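Local coordinates for protein alpha-glucosidase (Pseudoalteromonas sp. K8, PDB 5HQA) that hydrolyses alpha-glucosides as a calcium-binding, chloride-activated glycoside hydrolase of family 97, captured here with the inhibitor acarbose, at residues E461-G466 against N507-T512; F495-N500 against N626-L631. All coordinates share one frame; numbering follows the deposited sequence.

Contact 1 of 2, residues E461-G466 against N507-T512. With CA (calcium ion), chain C; AC1 (4,6-dideoxy-4-{[(1S,4R,5S,6S)-4,5,6-trihydroxy-3-(hydroxymethyl)cyclohex-2-en-1-yl]amino}-alpha-D-glucopyranose), chain B; GLC (alpha-D-glucopyranose), chain D; GLC (alpha-D-glucopyranose), chain E.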
ATOM      1  N   GLU A 461      -8.776   8.361   8.760  1.00 11.09           N
ATOM      2  CA  GLU A 461      -9.692   8.059   9.860  1.00 10.99           C
ATOM      3  C   GLU A 461      -9.063   8.348  11.218  1.00 11.38           C
ATOM      4  O   GLU A 461      -9.765   8.757  12.149  1.00 11.39           O
ATOM      5  CB  GLU A 461     -10.140   6.600   9.792  1.00 11.78           C
ATOM      6  CG  GLU A 461      -8.981   5.603   9.840  1.00 13.61           C
ATOM      7  CD  GLU A 461      -9.455   4.166   9.944  1.00 19.25           C
ATOM      8  OE1 GLU A 461     -10.668   3.964  10.159  1.00 23.80           O
ATOM      9  OE2 GLU A 461      -8.620   3.238   9.824  1.00 13.32           O
ATOM     10  N   PHE A 462      -7.748   8.149  11.361  1.00 12.19           N
ATOM     11  CA  PHE A 462      -7.119   8.442  12.648  1.00 10.79           C
ATOM     12  C   PHE A 462      -7.112   9.925  12.964  1.00 11.54           C
ATOM     13  O   PHE A 462      -6.846  10.291  14.113  1.00 12.32           O
ATOM     14  CB  PHE A 462      -5.694   7.887  12.697  1.00 10.82           C
ATOM     15  CG  PHE A 462      -5.653   6.421  12.976  1.00 11.56           C
ATOM     16  CD1 PHE A 462      -5.875   5.502  11.955  1.00 11.50           C
ATOM     17  CD2 PHE A 462      -5.444   5.957  14.264  1.00 11.17           C
ATOM     18  CE1 PHE A 462      -5.874   4.133  12.222  1.00 13.03           C
ATOM     19  CE2 PHE A 462      -5.434   4.595  14.541  1.00 12.55           C
ATOM     20  CZ  PHE A 462      -5.652   3.681  13.522  1.00 12.13           C
ATOM     21  N   ASN A 463      -7.408  10.779  11.985  1.00 11.59           N
ATOM     22  CA  ASN A 463      -7.521  12.202  12.250  1.00 11.29           C
ATOM     23  C   ASN A 463      -8.889  12.587  12.774  1.00 14.81           C
ATOM     24  O   ASN A 463      -9.073  13.738  13.181  1.00 16.24           O
ATOM     25  CB  ASN A 463      -7.192  12.986  10.985  1.00 10.71           C
ATOM     26  CG  ASN A 463      -5.754  12.813  10.577  1.00 11.66           C
ATOM     27  OD1 ASN A 463      -4.889  12.579  11.425  1.00 12.44           O
ATOM     28  ND2 ASN A 463      -5.483  12.906   9.283  1.00 10.46           N
ATOM     29  N   ALA A 464      -9.843  11.659  12.790  1.00 13.77           N
ATOM     30  CA  ALA A 464     -11.132  11.919  13.423  1.00 15.44           C
ATOM     31  C   ALA A 464     -11.117  11.608  14.916  1.00 16.42           C
ATOM     32  O   ALA A 464     -11.799  12.290  15.687  1.00 18.49           O
ATOM     33  CB  ALA A 464     -12.236  11.105  12.742  1.00 13.37           C
ATOM     34  N   TRP A 465     -10.344  10.598  15.343  1.00 14.62           N
ATOM     35  CA  TRP A 465     -10.424  10.156  16.732  1.00 17.99           C
ATOM     36  C   TRP A 465      -9.109   9.608  17.286  1.00 19.61           C
ATOM     37  O   TRP A 465      -9.131   9.025  18.379  1.00 20.47           O
ATOM     38  CB  TRP A 465     -11.525   9.076  16.868  1.00 14.40           C
ATOM     39  CG  TRP A 465     -11.577   8.147  15.670  1.00 13.31           C
ATOM     40  CD1 TRP A 465     -12.537   8.121  14.692  1.00 15.08           C
ATOM     41  CD2 TRP A 465     -10.621   7.137  15.316  1.00 12.95           C
ATOM     42  NE1 TRP A 465     -12.241   7.149  13.764  1.00 14.46           N
ATOM     43  CE2 TRP A 465     -11.070   6.536  14.119  1.00 13.59           C
ATOM     44  CE3 TRP A 465      -9.431   6.678  15.896  1.00 13.96           C
ATOM     45  CZ2 TRP A 465     -10.369   5.502  13.490  1.00 15.52           C
ATOM     46  CZ3 TRP A 465      -8.737   5.649  15.272  1.00 15.06           C
ATOM     47  CH2 TRP A 465      -9.205   5.075  14.082  1.00 15.22           C
ATOM     48  N   GLY A 466      -7.969   9.784  16.601  1.00 15.28           N
ATOM     49  CA  GLY A 466      -6.784   8.994  16.927  1.00 14.67           C
ATOM     50  C   GLY A 466      -6.278   9.190  18.346  1.00 17.19           C
ATOM     51  O   GLY A 466      -5.802   8.237  18.982  1.00 18.07           O
ATOM     52  N   ASN A 507      -8.437  16.331  17.966  1.00 16.06           N
ATOM     53  CA  ASN A 507      -8.449  15.311  16.918  1.00 15.62           C
ATOM     54  C   ASN A 507      -8.925  15.950  15.619  1.00 17.03           C
ATOM     55  O   ASN A 507     -10.110  16.265  15.471  1.00 16.99           O
ATOM     56  CB  ASN A 507      -9.333  14.129  17.306  1.00 17.07           C
ATOM     57  CG  ASN A 507      -8.651  13.180  18.289  1.00 20.93           C
ATOM     58  OD1 ASN A 507      -7.455  12.855  18.156  1.00 19.59           O
ATOM     59  ND2 ASN A 507      -9.414  12.721  19.279  1.00 17.41           N
ATOM     60  N   ARG A 508      -8.000  16.138  14.684  1.00 13.84           N
ATOM     61  CA  ARG A 508      -8.247  16.744  13.383  1.00 12.03           C
ATOM     62  C   ARG A 508      -7.060  16.409  12.503  1.00 11.32           C
ATOM     63  O   ARG A 508      -5.994  16.060  13.023  1.00 12.75           O
ATOM     64  CB  ARG A 508      -8.397  18.268  13.500  1.00 13.02           C
ATOM     65  CG  ARG A 508      -7.287  18.876  14.350  1.00 13.14           C
ATOM     66  CD  ARG A 508      -7.044  20.359  14.079  1.00 13.53           C
ATOM     67  NE  ARG A 508      -6.468  20.610  12.759  1.00 13.13           N
ATOM     68  CZ  ARG A 508      -5.783  21.707  12.442  1.00 13.77           C
ATOM     69  NH1 ARG A 508      -5.558  22.647  13.359  1.00 12.75           N
ATOM     70  NH2 ARG A 508      -5.314  21.862  11.208  1.00 12.22           N
ATOM     71  N   PRO A 509      -7.197  16.502  11.177  1.00 12.52           N
ATOM     72  CA  PRO A 509      -5.987  16.462  10.340  1.00 11.42           C
ATOM     73  C   PRO A 509      -5.103  17.636  10.714  1.00 12.03           C
ATOM     74  O   PRO A 509      -5.545  18.788  10.733  1.00 12.08           O
ATOM     75  CB  PRO A 509      -6.525  16.571   8.903  1.00 12.63           C
ATOM     76  CG  PRO A 509      -7.982  16.150   9.005  1.00 12.82           C
ATOM     77  CD  PRO A 509      -8.419  16.649  10.364  1.00 12.38           C
ATOM     78  N   GLN A 510      -3.860  17.332  11.071  1.00 11.28           N
ATOM     79  CA  GLN A 510      -2.917  18.371  11.477  1.00 11.25           C
ATOM     80  C   GLN A 510      -2.165  18.875  10.245  1.00 12.06           C
ATOM     81  O   GLN A 510      -0.962  18.684  10.081  1.00 12.59           O
ATOM     82  CB  GLN A 510      -1.984  17.834  12.553  1.00 10.34           C
ATOM     83  CG  GLN A 510      -2.756  17.465  13.812  1.00 10.48           C
ATOM     84  CD  GLN A 510      -1.857  17.168  14.992  1.00 13.49           C
ATOM     85  OE1 GLN A 510      -0.762  16.614  14.835  1.00 13.89           O
ATOM     86  NE2 GLN A 510      -2.312  17.544  16.187  1.00 11.95           N
ATOM     87  N   THR A 511      -2.939  19.478   9.341  1.00 11.08           N
ATOM     88  CA  THR A 511      -2.453  19.921   8.038  1.00 10.74           C
ATOM     89  C   THR A 511      -3.165  21.212   7.662  1.00 12.32           C
ATOM     90  O   THR A 511      -4.145  21.615   8.295  1.00 11.24           O
ATOM     91  CB  THR A 511      -2.692  18.885   6.922  1.00 13.57           C
ATOM     92  OG1 THR A 511      -4.037  18.998   6.437  1.00 14.55           O
ATOM     93  CG2 THR A 511      -2.445  17.449   7.397  1.00 11.90           C
ATOM     94  N   THR A 512      -2.662  21.858   6.611  1.00 12.84           N
ATOM     95  CA  THR A 512      -3.379  22.947   5.968  1.00 12.43           C
ATOM     96  C   THR A 512      -4.343  22.384   4.927  1.00 11.98           C
ATOM     97  O   THR A 512      -4.327  21.197   4.597  1.00 11.10           O
ATOM     98  CB  THR A 512      -2.417  23.930   5.289  1.00 12.68           C
ATOM     99  OG1 THR A 512      -1.768  23.272   4.194  1.00 12.82           O
ATOM    100  CG2 THR A 512      -1.374  24.452   6.273  1.00 12.18           C
TER
HETATM  101 CA    CA C 701      -8.692   0.957   9.471  1.00 13.54          CA
HETATM  102  C1  AC1 B   3     -10.343   0.406  15.001  1.00 28.84           C
HETATM  103  O2  AC1 B   3      -8.086  -0.172  14.447  1.00 22.59           O
HETATM  104  C2  AC1 B   3      -9.419  -0.122  13.913  1.00 22.81           C
HETATM  105  C4A AC1 B   3     -14.166   1.791   8.310  1.00 15.05           C
HETATM  106  C3  AC1 B   3      -9.485   0.723  12.669  1.00 17.22           C
HETATM  107  O3  AC1 B   3      -8.549   0.242  11.688  1.00 15.78           O
HETATM  108  C4  AC1 B   3     -10.893   0.739  12.136  1.00 15.63           C
HETATM  109  N4A AC1 B   3     -11.002   1.305  10.755  1.00 14.18           N
HETATM  110  C5  AC1 B   3     -11.586   1.607  13.175  1.00 23.06           C
HETATM  111  O5  AC1 B   3     -11.669   0.828  14.440  1.00 25.95           O
HETATM  112  C6  AC1 B   3     -12.963   2.060  12.801  1.00 22.42           C
HETATM  113  C1B AC1 B   3     -11.799   0.468   9.788  1.00 19.62           C
HETATM  114  C2B AC1 B   3     -11.767   1.165   8.272  1.00 19.86           C
HETATM  115  O2B AC1 B   3     -10.405   1.450   7.957  1.00 13.05           O
HETATM  116  C3B AC1 B   3     -12.613   2.286   8.206  1.00 18.63           C
HETATM  117  O3B AC1 B   3     -12.478   3.029   6.969  1.00 17.17           O
HETATM  118  O4  AC1 B   3     -15.030   2.908   8.380  1.00 14.28           O
HETATM  119  C5B AC1 B   3     -14.409   0.925   9.441  1.00 14.41           C
HETATM  120  C7B AC1 B   3     -13.144   0.221  10.183  1.00 14.01           C
HETATM  121  C6B AC1 B   3     -15.783   0.238   9.515  1.00 15.74           C
HETATM  122  O6B AC1 B   3     -15.805  -0.771   8.553  1.00 22.24           O
HETATM  123  C1  GLC D   2     -10.813   2.922  19.655  1.00 59.47           C
HETATM  124  C2  GLC D   2     -10.690   1.431  19.364  1.00 59.24           C
HETATM  125  C3  GLC D   2      -9.883   1.141  18.127  1.00 55.63           C
HETATM  126  C4  GLC D   2     -10.547   1.751  16.937  1.00 47.30           C
HETATM  127  C5  GLC D   2     -10.760   3.264  17.097  1.00 48.93           C
HETATM  128  C6  GLC D   2     -11.844   3.715  16.166  1.00 50.00           C
HETATM  129  O2  GLC D   2     -10.093   0.800  20.503  1.00 58.99           O
HETATM  130  O3  GLC D   2      -9.766  -0.314  17.956  1.00 57.80           O
HETATM  131  O4  GLC D   2      -9.771   1.468  15.689  1.00 37.35           O
HETATM  132  O5  GLC D   2     -11.143   3.763  18.464  1.00 52.20           O
HETATM  133  O6  GLC D   2     -13.119   3.528  16.741  1.00 48.88           O
HETATM  134  C1  GLC E   1      -7.104   6.283  21.319  1.00 75.06           C
HETATM  135  C2  GLC E   1      -8.575   6.499  21.641  1.00 73.39           C
HETATM  136  C3  GLC E   1      -9.564   5.645  20.895  1.00 72.75           C
HETATM  137  C4  GLC E   1      -9.071   4.646  19.902  1.00 71.96           C
HETATM  138  C5  GLC E   1      -7.566   4.367  19.851  1.00 74.15           C
HETATM  139  C6  GLC E   1      -6.938   4.856  18.603  1.00 69.74           C
HETATM  140  O1  GLC E   1      -6.330   6.658  22.407  1.00 72.77           O
HETATM  141  O2  GLC E   1      -8.787   6.265  23.044  1.00 73.00           O
HETATM  142  O3  GLC E   1     -10.524   6.559  20.252  1.00 72.68           O
HETATM  143  O4  GLC E   1      -9.641   3.324  20.300  1.00 67.76           O
HETATM  144  O5  GLC E   1      -6.804   4.873  21.018  1.00 78.20           O
HETATM  145  O6  GLC E   1      -6.031   3.850  18.193  1.00 67.39           O
HETATM  146  O   HOH W   1      -2.714  14.949  10.507  1.00 14.16           O
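Asn463 and Pro509 meet where the short helix 462-465 leans on the loop 507-512. Asn463 CB lies 3.5 Å from Pro509 N, and its amide runs on across Pro509 CA, the two side chains crossing obliquely. Asn463 CG stands anti to the carbonyl carbon (chi1 -66°), which puts it 3.7 Å from Pro509 CA. Two residues before the proline, Asn507 packs on the helix backbone: its CB lies 3.5 Å from Ala464 O, and its amide carbon CG packs 3.7 Å from Trp465 C. A water adds a polar link, accepting from Gln510 N at 2.7 Å and donating weakly to Asn463 OD1. Around this shell the amides are tied to the helix side: Asn463 ND2 bonds Gln460, Asn463 OD1 takes the N-H of Asn470, and Asn507 OD1 accepts from Thr467 N.

The other side of the helix faces the sugar. Trp465 lays one ring face under C6 of the chain D glucose, toward the rim; the opposite face receives Glu461 O, while Trp465 CH2 sits over the centre of the Phe462 ring. Glu461, extended beyond CG, brings OE2 to 2.3 Å from calcium, a site completed by Glu154, Glu437 and Glu455 and by O3, N4A and O2B of the acarbose unit AC1. Glu461 OE1 lies 2.7 Å from AC1 N4A. Segment 461-466 thus joins a carbon-over-ring sugar contact to calcium binding, while contact with the loop rests on packing and one weak water bridge, a chemistry consistent with backing the pocket from behind.

Contact 2 of 2, residues F495-N500 against N626-L631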
ATOM      1  N   PHE A 495     -12.037  18.979   4.090  1.00 12.67           N
ATOM      2  CA  PHE A 495     -12.118  20.427   3.943  1.00 12.57           C
ATOM      3  C   PHE A 495     -12.527  21.136   5.218  1.00 15.45           C
ATOM      4  O   PHE A 495     -12.095  22.268   5.445  1.00 16.20           O
ATOM      5  CB  PHE A 495     -13.119  20.811   2.846  1.00 12.90           C
ATOM      6  CG  PHE A 495     -12.520  20.855   1.466  1.00 12.85           C
ATOM      7  CD1 PHE A 495     -11.356  20.169   1.177  1.00 14.55           C
ATOM      8  CD2 PHE A 495     -13.124  21.597   0.460  1.00 13.33           C
ATOM      9  CE1 PHE A 495     -10.808  20.208  -0.105  1.00 15.12           C
ATOM     10  CE2 PHE A 495     -12.580  21.653  -0.815  1.00 14.55           C
ATOM     11  CZ  PHE A 495     -11.421  20.960  -1.102  1.00 13.76           C
ATOM     12  N   ASP A 496     -13.387  20.531   6.032  1.00 14.08           N
ATOM     13  CA  ASP A 496     -13.689  21.082   7.350  1.00 14.14           C
ATOM     14  C   ASP A 496     -12.724  20.430   8.335  1.00 15.81           C
ATOM     15  O   ASP A 496     -12.905  19.276   8.742  1.00 14.98           O
ATOM     16  CB  ASP A 496     -15.144  20.851   7.742  1.00 13.48           C
ATOM     17  CG  ASP A 496     -15.435  21.313   9.174  1.00 20.26           C
ATOM     18  OD1 ASP A 496     -14.615  22.086   9.729  1.00 18.01           O
ATOM     19  OD2 ASP A 496     -16.476  20.906   9.744  1.00 18.81           O
ATOM     20  N   LEU A 497     -11.686  21.175   8.705  1.00 13.41           N
ATOM     21  CA  LEU A 497     -10.685  20.724   9.658  1.00 15.05           C
ATOM     22  C   LEU A 497     -11.015  21.137  11.083  1.00 16.26           C
ATOM     23  O   LEU A 497     -10.196  20.915  11.981  1.00 17.88           O
ATOM     24  CB  LEU A 497      -9.315  21.285   9.274  1.00 13.43           C
ATOM     25  CG  LEU A 497      -8.861  20.990   7.851  1.00 13.58           C
ATOM     26  CD1 LEU A 497      -7.724  21.919   7.486  1.00 16.98           C
ATOM     27  CD2 LEU A 497      -8.409  19.545   7.742  1.00 12.92           C
ATOM     28  N   SER A 498     -12.192  21.729  11.308  1.00 15.45           N
ATOM     29  CA  SER A 498     -12.510  22.423  12.552  1.00 15.68           C
ATOM     30  C   SER A 498     -13.569  21.723  13.395  1.00 15.47           C
ATOM     31  O   SER A 498     -14.005  22.297  14.395  1.00 16.03           O
ATOM     32  CB  SER A 498     -12.988  23.849  12.254  1.00 18.54           C
ATOM     33  OG  SER A 498     -12.026  24.588  11.521  1.00 18.93           O
ATOM     34  N   PHE A 499     -13.990  20.508  13.029  1.00 15.85           N
ATOM     35  CA  PHE A 499     -15.137  19.877  13.685  1.00 16.68           C
ATOM     36  C   PHE A 499     -14.887  19.585  15.160  1.00 18.31           C
ATOM     37  O   PHE A 499     -15.851  19.435  15.924  1.00 18.66           O
ATOM     38  CB  PHE A 499     -15.523  18.583  12.950  1.00 15.75           C
ATOM     39  CG  PHE A 499     -14.359  17.656  12.702  1.00 14.32           C
ATOM     40  CD1 PHE A 499     -13.584  17.785  11.556  1.00 14.94           C
ATOM     41  CD2 PHE A 499     -14.040  16.661  13.612  1.00 16.42           C
ATOM     42  CE1 PHE A 499     -12.494  16.944  11.328  1.00 14.98           C
ATOM     43  CE2 PHE A 499     -12.957  15.812  13.388  1.00 17.01           C
ATOM     44  CZ  PHE A 499     -12.183  15.955  12.238  1.00 14.66           C
ATOM     45  N   ASN A 500     -13.627  19.493  15.579  1.00 15.15           N
ATOM     46  CA  ASN A 500     -13.274  19.324  16.982  1.00 15.79           C
ATOM     47  C   ASN A 500     -12.560  20.547  17.542  1.00 19.78           C
ATOM     48  O   ASN A 500     -11.991  20.477  18.639  1.00 19.61           O
ATOM     49  CB  ASN A 500     -12.395  18.082  17.163  1.00 15.52           C
ATOM     50  CG  ASN A 500     -13.197  16.793  17.213  1.00 20.42           C
ATOM     51  OD1 ASN A 500     -14.326  16.764  17.717  1.00 22.99           O
ATOM     52  ND2 ASN A 500     -12.610  15.710  16.711  1.00 17.25           N
ATOM     53  N   ASN A 626      -3.579  27.131  13.747  1.00 15.72           N
ATOM     54  CA  ASN A 626      -4.704  28.041  13.887  1.00 16.09           C
ATOM     55  C   ASN A 626      -5.051  28.779  12.609  1.00 18.40           C
ATOM     56  O   ASN A 626      -6.061  29.482  12.586  1.00 22.23           O
ATOM     57  CB  ASN A 626      -4.433  29.031  15.024  1.00 18.97           C
ATOM     58  CG  ASN A 626      -4.309  28.328  16.364  1.00 24.10           C
ATOM     59  OD1 ASN A 626      -5.286  27.779  16.873  1.00 27.74           O
ATOM     60  ND2 ASN A 626      -3.109  28.311  16.923  1.00 27.64           N
ATOM     61  N   ASN A 627      -4.279  28.612  11.536  1.00 14.41           N
ATOM     62  CA  ASN A 627      -4.630  29.271  10.287  1.00 14.76           C
ATOM     63  C   ASN A 627      -4.499  28.302   9.113  1.00 15.73           C
ATOM     64  O   ASN A 627      -3.790  28.601   8.144  1.00 17.54           O
ATOM     65  CB  ASN A 627      -3.749  30.506  10.093  1.00 22.09           C
ATOM     66  CG  ASN A 627      -4.323  31.478   9.093  1.00 31.67           C
ATOM     67  OD1 ASN A 627      -5.523  31.480   8.828  1.00 36.81           O
ATOM     68  ND2 ASN A 627      -3.462  32.322   8.532  1.00 32.19           N
ATOM     69  N   PRO A 628      -5.165  27.140   9.145  1.00 16.27           N
ATOM     70  CA  PRO A 628      -4.942  26.149   8.083  1.00 13.82           C
ATOM     71  C   PRO A 628      -5.652  26.446   6.775  1.00 14.30           C
ATOM     72  O   PRO A 628      -5.321  25.811   5.763  1.00 15.44           O
ATOM     73  CB  PRO A 628      -5.498  24.853   8.694  1.00 13.68           C
ATOM     74  CG  PRO A 628      -6.645  25.355   9.534  1.00 15.09           C
ATOM     75  CD  PRO A 628      -6.171  26.670  10.122  1.00 15.64           C
ATOM     76  N   TYR A 629      -6.622  27.357   6.752  1.00 14.16           N
ATOM     77  CA  TYR A 629      -7.431  27.513   5.553  1.00 14.53           C
ATOM     78  C   TYR A 629      -6.911  28.570   4.585  1.00 20.78           C
ATOM     79  O   TYR A 629      -7.414  28.637   3.460  1.00 17.66           O
ATOM     80  CB  TYR A 629      -8.875  27.858   5.918  1.00 15.24           C
ATOM     81  CG  TYR A 629      -9.571  26.817   6.771  1.00 16.58           C
ATOM     82  CD1 TYR A 629      -9.838  25.544   6.275  1.00 16.27           C
ATOM     83  CD2 TYR A 629      -9.982  27.115   8.065  1.00 15.69           C
ATOM     84  CE1 TYR A 629     -10.489  24.591   7.055  1.00 14.51           C
ATOM     85  CE2 TYR A 629     -10.630  26.170   8.852  1.00 15.82           C
ATOM     86  CZ  TYR A 629     -10.882  24.909   8.336  1.00 15.72           C
ATOM     87  OH  TYR A 629     -11.537  23.972   9.109  1.00 16.01           O
ATOM     88  N   ASP A 630      -5.948  29.403   4.979  1.00 15.13           N
ATOM     89  CA  ASP A 630      -5.446  30.413   4.050  1.00 15.67           C
ATOM     90  C   ASP A 630      -4.919  29.734   2.798  1.00 16.21           C
ATOM     91  O   ASP A 630      -4.050  28.860   2.876  1.00 15.04           O
ATOM     92  CB  ASP A 630      -4.351  31.254   4.697  1.00 19.48           C
ATOM     93  CG  ASP A 630      -4.903  32.330   5.621  1.00 26.23           C
ATOM     94  OD1 ASP A 630      -6.104  32.281   5.974  1.00 25.86           O
ATOM     95  OD2 ASP A 630      -4.122  33.228   5.995  1.00 25.51           O
ATOM     96  N   LEU A 631      -5.453  30.132   1.648  1.00 15.71           N
ATOM     97  CA  LEU A 631      -5.209  29.437   0.398  1.00 15.39           C
ATOM     98  C   LEU A 631      -5.074  30.458  -0.722  1.00 16.26           C
ATOM     99  O   LEU A 631      -5.797  31.457  -0.748  1.00 17.01           O
ATOM    100  CB  LEU A 631      -6.354  28.469   0.089  1.00 15.18           C
ATOM    101  CG  LEU A 631      -6.215  27.617  -1.170  1.00 15.90           C
ATOM    102  CD1 LEU A 631      -5.234  26.487  -0.921  1.00 16.45           C
ATOM    103  CD2 LEU A 631      -7.578  27.077  -1.574  1.00 17.08           C
TER
HETATM  104  O   HOH W   2     -14.871  24.954   8.891  1.00 30.32           O
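Tyr629 OH is gripped by two groups of the loop 495-500. Ser498 OG lies 2.5 Å from Tyr629 OH in a short hydroxyl-hydroxyl hydrogen bond that either could donate, and Leu497 N donates to the same oxygen at 2.8 Å, well bent at 133°. Both partners reach the phenol at the ring edge, near its plane. A water makes a weak third approach to the hydroxyl and donates to Asp496 OD1 at 3.0 Å.

Asp496 shapes the loop that offers these groups. Its CG stands anti to the backbone N (chi1 175°), and OD1 accepts from Ser498 N at 2.9 Å, closing an Asx turn; the donor approaches from above the carboxylate plane. The turn brings Leu497 N and the Ser498 side chain to the same tyrosine oxygen, so backbone and side chain act together.

Apolar contacts flank the bonds. Leu497 CD1 packs 3.9 Å from Pro628 CB and touches Tyr629 CE1 as well; the leucine side chain runs opposite in direction to both the proline and the tyrosine as they pass. Pro628 CG in turn lies over one face of the Tyr629 ring, toward its rim. At the ring edge Phe495 O comes within 3.3 Å of Tyr629 CE1, and that carbonyl also accepts from Lys540.

The contact joins two parts of the fold by hydrogen bonds and packing, away from the sugar and metal sites: a loop of the barrel-containing part meets the turn leading into strand 631-638, an outer strand of the six-stranded antiparallel C-terminal sheet. Phe495 roots the loop in its own part of the fold, packing on helices 513-522 and 541-549 and edge-to-face with Tyr537; across the junction the backbone of Pro628 bonds that of Leu513 at the start of helix 513-522.

How the contacts relate
Both contacts use the long connection between helices 482-485 and 513-522, whose 495-500 and 507-512 parts lie side by side: Asn500 ND2 probably bonds Asn507 O at 2.8 Å, and Pro628 packs on Thr511 and Thr512. Contact 1 is buried, lies within the catalytic part and reaches the acarbose and calcium; contact 2, about 11 Å away between centres, is partly buried and joins that part to the C-terminal sheet. The chemistry follows suit. Behind the pocket, packing of amides, proline and backbone dominates between the segments, whereas at the domain junction direct hydrogen bonds converge on one tyrosine hydroxyl, with apolar support alongside.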